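Local coordinates for protein pyruvate kinase (Pyrobaculum aerophilum, PDB 3QTG) that catalyses the last step of glycolysis, transferring phosphate from phosphoenolpyruvate to ADP to yield pyruvate and ATP, at residues L240-Q245 with T276-K282; R359-K364 with R389-F393; V379-S383 with I423-Y428. One frame throughout, in Å; residues are numbered along the deposited sequence.

Overall arrangement
The three contacts run from the TIM barrel into the C-terminal alpha/beta domain. Contact 1 joins two helices on the outside of the barrel. The side chain of its Leu240 is about 10 Å from those of Lys230 and Glu232, which by similarity belong to the active site. Contact 2 lies in the alpha/beta domain; the centres of contacts 1 and 2 are about 16 Å apart. The two touch where Gly281 CA meets Lys392 CD at 3.9 Å. Contact 3, its centre about 18 Å from that of contact 2, holds a sulfate. Contacts 2 and 3 have alternating segments and touch through Ile390 and Val379. Contacts 1 and 3 do not meet; their nearest atoms are about 13 Å apart.

Contact 1 of 3, residues L240-Q245 with T276-K282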
loop_
_atom_site.group_PDB
_atom_site.type_symbol
_atom_site.label_atom_id
_atom_site.label_comp_id
_atom_site.label_asym_id
_atom_site.label_seq_id
_atom_site.Cartn_x
_atom_site.Cartn_y
_atom_site.Cartn_z
ATOM N N LEU A 240 6.271 27.550 12.003
ATOM C CA LEU A 240 4.955 26.891 11.944
ATOM C C LEU A 240 4.858 25.595 12.760
ATOM O O LEU A 240 3.913 25.424 13.535
ATOM C CB LEU A 240 4.555 26.646 10.484
ATOM C CG LEU A 240 3.097 26.316 10.168
ATOM C CD1 LEU A 240 2.164 27.398 10.686
ATOM C CD2 LEU A 240 2.966 26.168 8.664
ATOM N N GLU A 241 5.841 24.707 12.588
ATOM C CA GLU A 241 5.929 23.448 13.349
ATOM C C GLU A 241 5.644 23.627 14.844
ATOM O O GLU A 241 4.736 22.984 15.402
ATOM C CB GLU A 241 7.302 22.803 13.162
ATOM C CG GLU A 241 7.563 22.269 11.755
ATOM C CD GLU A 241 6.845 20.960 11.486
ATOM O OE1 GLU A 241 6.932 20.050 12.336
ATOM O OE2 GLU A 241 6.197 20.829 10.421
ATOM N N GLU A 242 6.410 24.516 15.474
ATOM C CA GLU A 242 6.308 24.759 16.915
ATOM C C GLU A 242 5.074 25.551 17.304
ATOM O O GLU A 242 4.466 25.283 18.337
ATOM C CB GLU A 242 7.574 25.454 17.442
ATOM C CG GLU A 242 8.857 24.608 17.227
ATOM C CD GLU A 242 8.924 23.387 18.152
ATOM O OE1 GLU A 242 9.421 23.543 19.293
ATOM O OE2 GLU A 242 8.487 22.279 17.744
ATOM N N LEU A 243 4.703 26.522 16.477
ATOM C CA LEU A 243 3.517 27.326 16.743
ATOM C C LEU A 243 2.237 26.498 16.676
ATOM O O LEU A 243 1.332 26.688 17.483
ATOM C CB LEU A 243 3.414 28.509 15.768
ATOM C CG LEU A 243 4.129 29.811 16.136
ATOM C CD1 LEU A 243 3.869 30.842 15.064
ATOM C CD2 LEU A 243 3.667 30.333 17.484
ATOM N N VAL A 244 2.152 25.618 15.682
ATOM C CA VAL A 244 0.991 24.752 15.544
ATOM C C VAL A 244 0.873 23.883 16.790
ATOM O O VAL A 244 -0.191 23.829 17.393
ATOM C CB VAL A 244 1.031 23.921 14.230
ATOM C CG1 VAL A 244 0.059 22.757 14.290
ATOM C CG2 VAL A 244 0.729 24.833 13.029
ATOM N N GLN A 245 1.987 23.274 17.210
ATOM C CA GLN A 245 1.971 22.351 18.354
ATOM C C GLN A 245 1.634 22.980 19.707
ATOM O O GLN A 245 1.234 22.268 20.634
ATOM C CB GLN A 245 3.258 21.529 18.423
ATOM C CG GLN A 245 3.408 20.617 17.222
ATOM C CD GLN A 245 4.682 19.803 17.252
ATOM O OE1 GLN A 245 4.758 18.770 17.922
ATOM N NE2 GLN A 245 5.689 20.255 16.512
ATOM N N THR A 276 0.030 21.272 7.824
ATOM C CA THR A 276 0.685 21.181 9.117
ATOM C C THR A 276 -0.275 21.021 10.297
ATOM O O THR A 276 -0.023 20.196 11.195
ATOM C CB THR A 276 1.652 22.357 9.296
ATOM O OG1 THR A 276 2.570 22.332 8.202
ATOM C CG2 THR A 276 2.420 22.265 10.604
ATOM N N SER A 277 -1.378 21.760 10.281
ATOM C CA SER A 277 -2.370 21.668 11.353
ATOM C C SER A 277 -3.053 20.307 11.394
ATOM O O SER A 277 -3.234 19.769 12.468
ATOM C CB SER A 277 -3.441 22.777 11.269
ATOM O OG SER A 277 -2.851 24.059 11.282
ATOM N N LEU A 278 -3.435 19.788 10.222
ATOM C CA LEU A 278 -4.033 18.461 10.090
ATOM C C LEU A 278 -3.083 17.370 10.563
ATOM O O LEU A 278 -3.499 16.515 11.331
ATOM C CB LEU A 278 -4.534 18.193 8.655
ATOM C CG LEU A 278 -5.742 19.011 8.161
ATOM C CD1 LEU A 278 -5.912 18.924 6.660
ATOM C CD2 LEU A 278 -6.997 18.507 8.828
ATOM N N LYS A 279 -1.820 17.429 10.126
ATOM C CA LYS A 279 -0.759 16.517 10.589
ATOM C C LYS A 279 -0.663 16.420 12.120
ATOM O O LYS A 279 -0.499 15.329 12.661
ATOM C CB LYS A 279 0.610 16.936 10.012
ATOM C CG LYS A 279 1.832 16.082 10.475
ATOM C CD LYS A 279 3.119 16.380 9.649
ATOM C CE LYS A 279 3.812 17.666 10.125
ATOM N NZ LYS A 279 4.807 18.357 9.183
ATOM N N TYR A 280 -0.748 17.567 12.796
ATOM C CA TYR A 280 -0.624 17.640 14.252
ATOM C C TYR A 280 -1.938 17.597 15.023
ATOM O O TYR A 280 -1.929 17.737 16.243
ATOM C CB TYR A 280 0.218 18.862 14.675
ATOM C CG TYR A 280 1.689 18.695 14.342
ATOM C CD1 TYR A 280 2.265 19.397 13.300
ATOM C CD2 TYR A 280 2.489 17.791 15.055
ATOM C CE1 TYR A 280 3.606 19.232 12.981
ATOM C CE2 TYR A 280 3.827 17.612 14.743
ATOM C CZ TYR A 280 4.371 18.333 13.710
ATOM O OH TYR A 280 5.685 18.172 13.399
ATOM N N GLY A 281 -3.051 17.384 14.315
ATOM C CA GLY A 281 -4.365 17.192 14.951
ATOM C C GLY A 281 -4.879 18.434 15.635
ATOM O O GLY A 281 -5.568 18.346 16.652
ATOM N N LYS A 282 -4.527 19.601 15.090
ATOM C CA LYS A 282 -5.080 20.870 15.576
ATOM C C LYS A 282 -6.225 21.308 14.681
ATOM O O LYS A 282 -6.078 21.301 13.474
ATOM C CB LYS A 282 -4.007 21.963 15.589
ATOM C CG LYS A 282 -2.844 21.727 16.544
ATOM C CD LYS A 282 -3.315 21.485 17.951
ATOM C CE LYS A 282 -2.128 21.320 18.903
ATOM N NZ LYS A 282 -2.598 20.929 20.251
HETATM O O HOH W 1 5.282 22.453 8.339
#
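Tyr280 packs against Val244, Gln245 and Glu241 along its whole length. Its CB lies 3.9 Å from Val244 CG1. One ring face carries the amide of Gln245, whose plane is only 15° from that of the ring. Gln245 CD sits over the rim, 3.4 Å from Tyr280 CE2, and Gln245 CG makes a CH-pi contact over the same ring. Gln245 NE2 donates to Glu241 O at 3.1 Å. The acceptor lies in the amide plane, which helps fix the turn of the amide over the ring, although the donor stands above the Glu241 carbonyl plane. At the tip, Tyr280 OH donates to Glu241 OE1 in a very short bond of 2.5 Å. The carboxylate is turned 70° from the ring. A bend at chi2 (-76°) brings the Glu241 chain round to this hydroxyl. Glu241 OE2 forms a salt bridge with Lys279 NZ at 3.1 Å, using its syn lone pair. A water also donates to Glu241 OE2 and to Thr276 OG1, which is hydrogen-bonded to Arg272 O as well. With a valine in place of Tyr280, Glu241 OE1 would probably lose its hydroxyl partner and the Gln245 amide the ring it rests on. Nearer the backbones the contact is largely apolar. Val244 CG2 meets Thr276 CG2 at 3.9 Å, and Val244 CG1 lies alongside Lys282 CG at 3.8 Å, the two side chains running in opposite directions. Gly281, with positive phi, is the C-prime residue of a Schellman motif that ends helix 266-279. Val244, Ser277 and Lys282 also touch Val250 of strand 249-253. This is the arrangement of neighbouring outer helices in a TIM barrel, packed side by side over the strand that links them.

Contact 2 of 3, residues R359-K364 with R389-F393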
loop_
_atom_site.group_PDB
_atom_site.type_symbol
_atom_site.label_atom_id
_atom_site.label_comp_id
_atom_site.label_asym_id
_atom_site.label_seq_id
_atom_site.Cartn_x
_atom_site.Cartn_y
_atom_site.Cartn_z
ATOM N N ARG A 359 -4.678 6.048 22.410
ATOM C CA ARG A 359 -5.984 6.660 22.236
ATOM C C ARG A 359 -6.205 7.122 20.803
ATOM O O ARG A 359 -7.321 7.017 20.287
ATOM C CB ARG A 359 -6.195 7.785 23.242
ATOM C CG ARG A 359 -6.415 7.278 24.660
ATOM C CD ARG A 359 -6.467 8.426 25.670
ATOM N NE ARG A 359 -5.130 8.978 25.874
ATOM C CZ ARG A 359 -4.868 10.251 26.168
ATOM N NH1 ARG A 359 -5.852 11.129 26.326
ATOM N NH2 ARG A 359 -3.606 10.647 26.325
ATOM N N ASP A 360 -5.135 7.606 20.169
ATOM C CA ASP A 360 -5.145 7.971 18.751
ATOM C C ASP A 360 -5.460 6.759 17.883
ATOM O O ASP A 360 -6.310 6.855 17.013
ATOM C CB ASP A 360 -3.802 8.573 18.309
ATOM C CG ASP A 360 -3.621 10.048 18.735
ATOM O OD1 ASP A 360 -4.595 10.727 19.178
ATOM O OD2 ASP A 360 -2.466 10.523 18.619
ATOM N N ARG A 361 -4.773 5.633 18.122
ATOM C CA ARG A 361 -5.013 4.385 17.381
ATOM C C ARG A 361 -6.456 3.933 17.574
ATOM O O ARG A 361 -7.104 3.579 16.613
ATOM C CB ARG A 361 -4.028 3.275 17.775
ATOM C CG ARG A 361 -2.586 3.739 17.739
ATOM C CD ARG A 361 -1.551 2.610 17.896
ATOM N NE ARG A 361 -0.212 3.154 17.685
ATOM C CZ ARG A 361 0.421 3.146 16.512
ATOM N NH1 ARG A 361 -0.151 2.595 15.434
ATOM N NH2 ARG A 361 1.636 3.689 16.420
ATOM N N PHE A 362 -6.968 4.004 18.802
ATOM C CA PHE A 362 -8.382 3.686 19.071
ATOM C C PHE A 362 -9.328 4.542 18.218
ATOM O O PHE A 362 -10.218 4.003 17.534
ATOM C CB PHE A 362 -8.706 3.863 20.563
ATOM C CG PHE A 362 -10.172 3.670 20.919
ATOM C CD1 PHE A 362 -10.704 2.398 21.067
ATOM C CD2 PHE A 362 -10.999 4.766 21.134
ATOM C CE1 PHE A 362 -12.034 2.214 21.422
ATOM C CE2 PHE A 362 -12.325 4.609 21.483
ATOM C CZ PHE A 362 -12.855 3.317 21.628
ATOM N N ALA A 363 -9.132 5.866 18.249
ATOM C CA ALA A 363 -10.038 6.803 17.545
ATOM C C ALA A 363 -9.993 6.637 16.015
ATOM O O ALA A 363 -11.029 6.576 15.360
ATOM C CB ALA A 363 -9.770 8.247 17.959
ATOM N N LYS A 364 -8.791 6.523 15.467
ATOM C CA LYS A 364 -8.592 6.205 14.051
ATOM C C LYS A 364 -9.321 4.912 13.644
ATOM O O LYS A 364 -10.013 4.887 12.627
ATOM C CB LYS A 364 -7.097 6.062 13.747
ATOM C CG LYS A 364 -6.787 5.836 12.293
ATOM C CD LYS A 364 -5.310 5.985 12.039
ATOM C CE LYS A 364 -4.945 5.702 10.582
ATOM N NZ LYS A 364 -4.901 4.204 10.339
ATOM N N ARG A 389 -10.655 14.114 19.389
ATOM C CA ARG A 389 -9.747 13.116 18.850
ATOM C C ARG A 389 -10.381 12.380 17.648
ATOM O O ARG A 389 -9.699 12.044 16.699
ATOM C CB ARG A 389 -9.285 12.142 19.930
ATOM C CG ARG A 389 -8.205 11.169 19.448
ATOM C CD ARG A 389 -7.822 10.140 20.509
ATOM N NE ARG A 389 -7.709 10.735 21.836
ATOM C CZ ARG A 389 -6.648 11.386 22.292
ATOM N NH1 ARG A 389 -6.678 11.908 23.520
ATOM N NH2 ARG A 389 -5.560 11.525 21.534
ATOM N N ILE A 390 -11.684 12.154 17.691
ATOM C CA ILE A 390 -12.386 11.543 16.566
ATOM C C ILE A 390 -12.388 12.482 15.369
ATOM O O ILE A 390 -12.066 12.055 14.254
ATOM C CB ILE A 390 -13.840 11.096 16.934
ATOM C CG1 ILE A 390 -13.798 9.758 17.694
ATOM C CG2 ILE A 390 -14.707 10.949 15.670
ATOM C CD1 ILE A 390 -14.960 9.553 18.616
ATOM N N ALA A 391 -12.744 13.747 15.612
ATOM C CA ALA A 391 -12.836 14.754 14.547
ATOM C C ALA A 391 -11.565 14.924 13.743
ATOM O O ALA A 391 -11.620 15.159 12.530
ATOM C CB ALA A 391 -13.298 16.111 15.102
ATOM N N LYS A 392 -10.415 14.815 14.402
ATOM C CA LYS A 392 -9.152 15.106 13.702
ATOM C C LYS A 392 -8.846 14.073 12.642
ATOM O O LYS A 392 -8.031 14.330 11.763
ATOM C CB LYS A 392 -7.974 15.256 14.663
ATOM C CG LYS A 392 -7.480 13.975 15.276
ATOM C CD LYS A 392 -6.475 14.264 16.372
ATOM C CE LYS A 392 -5.701 13.002 16.681
ATOM N NZ LYS A 392 -4.791 13.224 17.812
ATOM N N PHE A 393 -9.493 12.902 12.731
ATOM C CA PHE A 393 -9.316 11.878 11.705
ATOM C C PHE A 393 -10.321 12.047 10.600
ATOM O O PHE A 393 -10.391 11.208 9.721
ATOM C CB PHE A 393 -9.358 10.451 12.291
ATOM C CG PHE A 393 -8.191 10.151 13.193
ATOM C CD1 PHE A 393 -6.939 9.856 12.659
ATOM C CD2 PHE A 393 -8.337 10.210 14.574
ATOM C CE1 PHE A 393 -5.855 9.599 13.503
ATOM C CE2 PHE A 393 -7.280 9.947 15.408
ATOM C CZ PHE A 393 -6.034 9.633 14.866
#
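Asp360 points its carboxylate across the side chains of Arg389 and Lys392, meeting each at about a right angle. Both cations bind one oxygen. Arg389 NH2 donates to Asp360 OD1 at 2.7 Å, and Lys392 NZ lies 2.9 Å from the same Asp360 OD1. They arrive from opposite faces of the carboxylate plane. The bond from Arg389 leaves in the plane of its guanidinium, which is turned 47° from the carboxylate. A bend at chi3 (-42°) swings this guanidinium round toward helix 358-373. One of its faces is covered by Arg359 CB. Farther out, Arg359 NH1 comes within 3.0 Å of Arg389 NH1; both are donors, so no bond joins them. The aliphatic part of Arg389 lies against the small Ala363, with Arg389 CG 3.6 Å from Ala363 CB. The other side of the contact is formed by Phe393. Lys364 runs across its ring, and Lys364 CB stands over the face, 3.9 Å from the ring centroid. Ala363 CB reaches Phe393 CE2 at 3.9 Å, from an oblique direction. Ala363 also touches Ile390, which continues inward to Ile377 and Val379 of strand 376-380. The second oxygen of Asp360, OD2, is hydrogen-bonded to Gln356 N, so both oxygens of this buried carboxylate have partners. Two cations and a backbone N-H around Asp360 are likely to favour its ionised form. Its negative charge should also offset part of the repulsion between the two arginines.

Contact 3 of 3, residues V379-S383 with I423-Y428; sequences VFSMS and IPAENY. With SO4 (sulfate ion), chain C.
The Phe380 ring meets the 423-428 loop mainly by its edge, where Ile423 O lies in the ring plane, 3.6 Å from Phe380 CZ. Tyr428 CD2 is also at this ring's edge, 4.0 Å from Phe380 CD2. Ala425 CB approaches Phe380 CZ obliquely at 3.7 Å. The Tyr428 ring has Met382 over one face. Met382 SD stands 4.8 Å from the Tyr428 centroid, a Met-aromatic contact, and Met382 CG packs 3.5 Å from Tyr428 CZ. A bend at chi2 (-49°) folds the methionine over the ring. Tyr448 stacks with Tyr428 too. At the Tyr428 edge sits a sulfate. Met382 N donates to sulfate O1 at 2.6 Å. Ser383 N donates to sulfate O2 at 2.8 Å. Ser381 OG donates to sulfate O3 at 2.6 Å. Tyr428 OH also reaches O1, though its position is less sure. Thr385 N and Leu386 N also bond to the sulfate. This is an anion site at the start of helix 385-391, just after strand 376-380. The sulfate probably comes from the crystallisation liquor. Its setting is consistent with the phosphate-binding loop that holds sugar-phosphate effectors in the C-terminal domain of regulated pyruvate kinases.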
loop_
_atom_site.group_PDB
_atom_site.type_symbol
_atom_site.label_atom_id
_atom_site.label_comp_id
_atom_site.label_asym_id
_atom_site.label_seq_id
_atom_site.Cartn_x
_atom_site.Cartn_y
_atom_site.Cartn_z
ATOM N N VAL A 379 -20.658 10.078 20.232
ATOM C CA VAL A 379 -19.670 10.125 21.319
ATOM C C VAL A 379 -20.290 10.760 22.541
ATOM O O VAL A 379 -20.897 11.839 22.436
ATOM C CB VAL A 379 -18.429 11.033 20.986
ATOM C CG1 VAL A 379 -17.300 10.823 22.001
ATOM C CG2 VAL A 379 -17.930 10.810 19.592
ATOM N N PHE A 380 -20.111 10.130 23.703
ATOM C CA PHE A 380 -20.355 10.813 24.963
ATOM C C PHE A 380 -19.040 11.282 25.588
ATOM O O PHE A 380 -18.115 10.505 25.851
ATOM C CB PHE A 380 -21.237 10.035 25.955
ATOM C CG PHE A 380 -21.952 10.939 26.941
ATOM C CD1 PHE A 380 -23.152 11.555 26.598
ATOM C CD2 PHE A 380 -21.401 11.210 28.187
ATOM C CE1 PHE A 380 -23.812 12.408 27.496
ATOM C CE2 PHE A 380 -22.042 12.084 29.086
ATOM C CZ PHE A 380 -23.248 12.680 28.730
ATOM N N SER A 381 -18.973 12.591 25.797
ATOM C CA SER A 381 -17.727 13.254 26.094
ATOM C C SER A 381 -17.953 14.265 27.210
ATOM O O SER A 381 -18.814 15.128 27.090
ATOM C CB SER A 381 -17.225 13.941 24.820
ATOM O OG SER A 381 -15.870 14.317 24.930
ATOM N N MET A 382 -17.193 14.130 28.295
ATOM C CA MET A 382 -17.289 15.026 29.453
ATOM C C MET A 382 -16.671 16.402 29.182
ATOM O O MET A 382 -17.299 17.425 29.450
ATOM C CB MET A 382 -16.636 14.397 30.690
ATOM C CG MET A 382 -17.357 13.170 31.239
ATOM S SD MET A 382 -19.135 13.396 31.472
ATOM C CE MET A 382 -19.547 12.055 32.604
ATOM N N SER A 383 -15.450 16.414 28.655
ATOM C CA SER A 383 -14.706 17.647 28.424
ATOM C C SER A 383 -14.490 17.972 26.950
ATOM O O SER A 383 -13.857 18.970 26.629
ATOM C CB SER A 383 -13.340 17.570 29.123
ATOM O OG SER A 383 -13.512 17.384 30.525
ATOM N N ILE A 423 -26.702 17.132 27.006
ATOM C CA ILE A 423 -27.359 15.971 27.617
ATOM C C ILE A 423 -26.838 15.766 29.051
ATOM O O ILE A 423 -25.739 15.245 29.237
ATOM C CB ILE A 423 -27.134 14.671 26.788
ATOM C CG1 ILE A 423 -27.687 14.829 25.370
ATOM C CG2 ILE A 423 -27.787 13.453 27.470
ATOM C CD1 ILE A 423 -27.306 13.703 24.441
ATOM N N PRO A 424 -27.628 16.186 30.070
ATOM C CA PRO A 424 -27.326 15.889 31.473
ATOM C C PRO A 424 -27.312 14.374 31.726
ATOM O O PRO A 424 -28.204 13.664 31.247
ATOM C CB PRO A 424 -28.489 16.537 32.229
ATOM C CG PRO A 424 -29.053 17.549 31.286
ATOM C CD PRO A 424 -28.861 16.985 29.930
ATOM N N ALA A 425 -26.296 13.893 32.442
ATOM C CA ALA A 425 -26.125 12.455 32.724
ATOM C C ALA A 425 -25.221 12.240 33.930
ATOM O O ALA A 425 -24.342 13.069 34.209
ATOM C CB ALA A 425 -25.565 11.715 31.504
ATOM N N GLU A 426 -25.424 11.124 34.633
ATOM C CA GLU A 426 -24.747 10.895 35.912
ATOM C C GLU A 426 -23.365 10.304 35.703
ATOM O O GLU A 426 -22.462 10.485 36.525
ATOM C CB GLU A 426 -25.594 9.995 36.827
ATOM C CG GLU A 426 -25.443 10.286 38.347
ATOM C CD GLU A 426 -25.254 11.778 38.670
ATOM O OE1 GLU A 426 -26.228 12.559 38.523
ATOM O OE2 GLU A 426 -24.125 12.169 39.066
ATOM N N ASN A 427 -23.213 9.614 34.575
ATOM C CA ASN A 427 -22.004 8.888 34.250
ATOM C C ASN A 427 -22.004 8.604 32.750
ATOM O O ASN A 427 -22.986 8.899 32.054
ATOM C CB ASN A 427 -21.945 7.587 35.064
ATOM C CG ASN A 427 -23.188 6.722 34.880
ATOM O OD1 ASN A 427 -23.597 6.434 33.761
ATOM N ND2 ASN A 427 -23.786 6.294 35.986
ATOM N N TYR A 428 -20.916 8.014 32.267
ATOM C CA TYR A 428 -20.715 7.786 30.850
ATOM C C TYR A 428 -21.765 6.859 30.277
ATOM O O TYR A 428 -22.362 7.178 29.249
ATOM C CB TYR A 428 -19.350 7.179 30.610
ATOM C CG TYR A 428 -18.243 8.186 30.510
ATOM C CD1 TYR A 428 -17.235 8.220 31.462
ATOM C CD2 TYR A 428 -18.203 9.111 29.463
ATOM C CE1 TYR A 428 -16.204 9.140 31.375
ATOM C CE2 TYR A 428 -17.167 10.038 29.363
ATOM C CZ TYR A 428 -16.173 10.038 30.322
ATOM O OH TYR A 428 -15.156 10.944 30.262
HETATM S S SO4 C . -13.866 13.044 27.468
HETATM O O1 SO4 C . -15.046 12.625 28.191
HETATM O O2 SO4 C . -13.656 14.476 27.718
HETATM O O3 SO4 C . -14.038 12.832 26.032
HETATM O O4 SO4 C . -12.667 12.315 27.883
#